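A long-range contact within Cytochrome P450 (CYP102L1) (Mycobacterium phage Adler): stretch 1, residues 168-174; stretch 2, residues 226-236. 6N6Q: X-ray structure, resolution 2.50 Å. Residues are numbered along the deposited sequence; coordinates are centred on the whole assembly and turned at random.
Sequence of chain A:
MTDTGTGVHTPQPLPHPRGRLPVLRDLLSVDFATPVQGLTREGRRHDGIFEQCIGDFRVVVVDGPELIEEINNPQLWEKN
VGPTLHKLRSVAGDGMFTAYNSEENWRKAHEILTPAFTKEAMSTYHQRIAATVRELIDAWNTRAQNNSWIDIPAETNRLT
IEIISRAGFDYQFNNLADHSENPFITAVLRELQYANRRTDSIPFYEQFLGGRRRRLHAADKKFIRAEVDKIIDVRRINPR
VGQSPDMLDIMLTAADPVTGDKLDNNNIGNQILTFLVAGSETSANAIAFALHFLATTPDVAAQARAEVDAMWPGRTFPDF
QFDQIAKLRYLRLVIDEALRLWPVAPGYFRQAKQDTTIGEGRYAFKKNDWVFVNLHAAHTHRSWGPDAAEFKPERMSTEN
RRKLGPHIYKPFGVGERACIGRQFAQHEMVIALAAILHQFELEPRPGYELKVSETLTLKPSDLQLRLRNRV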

# COMPACT_ATOMS: atom_id res chain seq x y z
N GLY A 168 -4.54 14.89 2.72
CA GLY A 168 -3.17 15.30 2.51
C GLY A 168 -3.01 16.62 1.78
O GLY A 168 -2.20 17.46 2.19
N PHE A 169 -3.76 16.81 0.70
CA PHE A 169 -3.63 18.00 -0.12
C PHE A 169 -4.89 18.87 -0.14
O PHE A 169 -4.88 19.92 -0.79
CB PHE A 169 -3.27 17.63 -1.57
CG PHE A 169 -2.42 16.40 -1.68
CD1 PHE A 169 -2.90 15.27 -2.33
CD2 PHE A 169 -1.15 16.37 -1.13
CE1 PHE A 169 -2.12 14.14 -2.44
CE2 PHE A 169 -0.36 15.24 -1.23
CZ PHE A 169 -0.85 14.12 -1.89
N ASP A 170 -5.96 18.46 0.54
CA ASP A 170 -7.23 19.17 0.52
C ASP A 170 -7.75 19.34 -0.91
O ASP A 170 -8.29 20.38 -1.28
CB ASP A 170 -7.12 20.52 1.23
CG ASP A 170 -8.43 20.96 1.86
OD1 ASP A 170 -9.43 21.10 1.13
OD2 ASP A 170 -8.46 21.14 3.10
N TYR A 171 -7.57 18.30 -1.71
CA TYR A 171 -8.03 18.28 -3.09
C TYR A 171 -8.93 17.07 -3.30
O TYR A 171 -8.66 15.98 -2.78
CB TYR A 171 -6.86 18.24 -4.08
CG TYR A 171 -7.27 18.55 -5.50
CD1 TYR A 171 -7.34 19.87 -5.95
CD2 TYR A 171 -7.60 17.54 -6.39
CE1 TYR A 171 -7.71 20.16 -7.24
CE2 TYR A 171 -7.98 17.83 -7.69
CZ TYR A 171 -8.04 19.14 -8.11
OH TYR A 171 -8.41 19.43 -9.40
N GLN A 172 -10.00 17.26 -4.07
CA GLN A 172 -10.97 16.22 -4.35
C GLN A 172 -10.92 15.86 -5.83
O GLN A 172 -10.97 16.75 -6.69
CB GLN A 172 -12.38 16.66 -3.95
CG GLN A 172 -13.48 15.69 -4.36
CD GLN A 172 -14.82 16.04 -3.76
OE1 GLN A 172 -14.90 16.50 -2.61
NE2 GLN A 172 -15.89 15.85 -4.53
N PHE A 173 -10.81 14.57 -6.13
CA PHE A 173 -10.80 14.08 -7.50
C PHE A 173 -12.14 13.52 -7.93
O PHE A 173 -12.60 13.81 -9.04
CB PHE A 173 -9.72 13.01 -7.68
CG PHE A 173 -8.32 13.55 -7.64
CD1 PHE A 173 -7.83 14.31 -8.69
CD2 PHE A 173 -7.50 13.30 -6.56
CE1 PHE A 173 -6.55 14.81 -8.66
CE2 PHE A 173 -6.21 13.80 -6.52
CZ PHE A 173 -5.73 14.55 -7.57
N ASN A 174 -12.79 12.72 -7.09
CA ASN A 174 -14.07 12.11 -7.41
C ASN A 174 -15.03 12.28 -6.24
O ASN A 174 -14.61 12.42 -5.09
CB ASN A 174 -13.92 10.62 -7.73
CG ASN A 174 -13.38 10.37 -9.13
OD1 ASN A 174 -13.80 11.03 -10.09
ND2 ASN A 174 -12.46 9.43 -9.25
N ALA A 226 0.62 18.99 -15.59
CA ALA A 226 -0.09 20.26 -15.56
C ALA A 226 -1.12 20.30 -14.44
O ALA A 226 -1.34 21.36 -13.84
CB ALA A 226 -0.77 20.51 -16.91
N GLU A 227 -1.76 19.17 -14.14
CA GLU A 227 -2.77 19.15 -13.09
C GLU A 227 -2.14 19.29 -11.71
O GLU A 227 -2.68 19.99 -10.84
CB GLU A 227 -3.60 17.88 -13.17
CG GLU A 227 -4.68 17.77 -12.11
CD GLU A 227 -6.07 17.58 -12.70
OE1 GLU A 227 -6.25 17.87 -13.90
OE2 GLU A 227 -6.98 17.14 -11.96
N VAL A 228 -1.00 18.62 -11.47
CA VAL A 228 -0.36 18.74 -10.17
C VAL A 228 0.27 20.12 -10.00
O VAL A 228 0.33 20.65 -8.89
CB VAL A 228 0.67 17.62 -9.95
CG1 VAL A 228 -0.02 16.27 -9.86
CG2 VAL A 228 1.71 17.61 -11.06
N ASP A 229 0.74 20.73 -11.09
CA ASP A 229 1.22 22.10 -11.02
C ASP A 229 0.10 23.06 -10.64
O ASP A 229 0.31 24.00 -9.87
CB ASP A 229 1.86 22.52 -12.34
CG ASP A 229 3.23 21.90 -12.56
OD1 ASP A 229 3.90 21.57 -11.56
OD2 ASP A 229 3.64 21.75 -13.73
N LYS A 230 -1.10 22.83 -11.18
CA LYS A 230 -2.24 23.68 -10.84
C LYS A 230 -2.60 23.53 -9.36
O LYS A 230 -2.96 24.52 -8.71
CB LYS A 230 -3.43 23.34 -11.73
CG LYS A 230 -4.58 24.33 -11.61
CD LYS A 230 -5.58 24.17 -12.75
CE LYS A 230 -6.63 25.27 -12.72
NZ LYS A 230 -7.54 25.21 -13.90
N ILE A 231 -2.51 22.32 -8.82
CA ILE A 231 -2.75 22.11 -7.40
C ILE A 231 -1.71 22.85 -6.57
O ILE A 231 -2.01 23.40 -5.50
CB ILE A 231 -2.78 20.61 -7.07
CG1 ILE A 231 -3.92 19.93 -7.84
CG2 ILE A 231 -2.94 20.38 -5.58
CD1 ILE A 231 -4.00 18.43 -7.62
N ILE A 232 -0.47 22.90 -7.06
CA ILE A 232 0.59 23.61 -6.35
C ILE A 232 0.38 25.12 -6.45
O ILE A 232 0.51 25.84 -5.45
CB ILE A 232 1.97 23.19 -6.89
CG1 ILE A 232 2.23 21.72 -6.60
CG2 ILE A 232 3.06 24.06 -6.30
CD1 ILE A 232 3.40 21.14 -7.36
N ASP A 233 0.04 25.62 -7.64
CA ASP A 233 -0.09 27.06 -7.83
C ASP A 233 -1.28 27.63 -7.06
O ASP A 233 -1.17 28.71 -6.46
CB ASP A 233 -0.22 27.38 -9.32
CG ASP A 233 1.10 27.26 -10.06
OD1 ASP A 233 2.14 27.60 -9.46
OD2 ASP A 233 1.09 26.84 -11.23
N VAL A 234 -2.41 26.93 -7.07
CA VAL A 234 -3.60 27.42 -6.37
C VAL A 234 -3.33 27.55 -4.88
O VAL A 234 -3.72 28.53 -4.24
CB VAL A 234 -4.80 26.51 -6.66
CG1 VAL A 234 -5.97 26.85 -5.74
CG2 VAL A 234 -5.23 26.63 -8.11
N ARG A 235 -2.64 26.56 -4.30
CA ARG A 235 -2.33 26.61 -2.87
C ARG A 235 -1.34 27.73 -2.56
O ARG A 235 -1.44 28.37 -1.50
CB ARG A 235 -1.78 25.27 -2.40
CG ARG A 235 -1.39 25.25 -0.94
CD ARG A 235 -2.60 25.42 -0.04
NE ARG A 235 -3.54 24.31 -0.21
CZ ARG A 235 -3.49 23.19 0.50
NH1 ARG A 235 -2.56 23.03 1.42
NH2 ARG A 235 -4.38 22.23 0.28
N ARG A 236 -0.39 27.97 -3.46
CA ARG A 236 0.57 29.05 -3.25
C ARG A 236 -0.13 30.40 -3.10
O ARG A 236 0.34 31.26 -2.35
CB ARG A 236 1.57 29.10 -4.40
CG ARG A 236 2.61 27.99 -4.36
CD ARG A 236 3.45 27.98 -5.63
NE ARG A 236 3.71 29.33 -6.12
CZ ARG A 236 4.71 30.09 -5.70
NH1 ARG A 236 5.56 29.64 -4.79
NH2 ARG A 236 4.87 31.31 -6.20

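Stretch 1 is the end of a helix and the loop that follows it. It packs against one side of the helix of stretch 2. Three residues of that helix, E227, I231 and R235, make all the close contacts. They are spaced four apart, so they line up about one turn from each other, and each points its CA-to-CB bond toward stretch 1. The contact is modest, with 293 Å² buried in total.

G168 makes no contact.

F169 takes part through its backbone. Its carbonyl O lies 2.6 Å from R235 NH2, near the plane of the guanidinium. The angle is poor, so the pair does not count as a hydrogen bond despite the short distance. A carbonyl oxygen beside a positively charged group is still electrostatically favourable. The ring of F169 leads away from stretch 2. R235 NH1 and NH2 are both hydrogen-bonded elsewhere in the structure.

D170 leaves helical geometry with a positive phi of 56°. Its CB is 3.4 Å from R235 NH2. The carboxylate is not the part that meets the arginine: D170 OD1 and OD2 both lie farther from NH2 than CB does. No salt bridge forms here.

Y171 has its CA 7.8 Å from the CA of I231, and its CA-to-CB bond points toward the helix, with chi1 in the t well. I231 lies over one face of the ring. I231 CD1 sits 3.8 Å from the centroid of the Y171 ring and only 6° off the ring normal, a well-centred CH-pi contact. I231 CG1 is also 3.8 Å from Y171 CE1. The m, t rotamer of I231 carries its CD1 to this position. Farther out, Y171 OH is 3.7 Å from E227 OE2, too far for a hydrogen bond.

Q172 is exposed and does not reach stretch 2.

F173 is buried. Its CA-to-CB bond runs sideways, but the end of the ring comes nearer the helix. F173 CZ is 4.2 Å from I231 CD1, an apolar contact. The same methyl therefore meets both Y171 and F173. E227 OE2 approaches the F173 ring at its edge, 4.1 Å from CE1. Ring hydrogens carry a slight positive charge, so a carboxylate oxygen is better placed there than over the face.

N174 closes the stretch without touching the helix.

No hydrogen bond joins the two stretches. I231 has the largest covered area, 79 Å², and is the apolar centre of the contact.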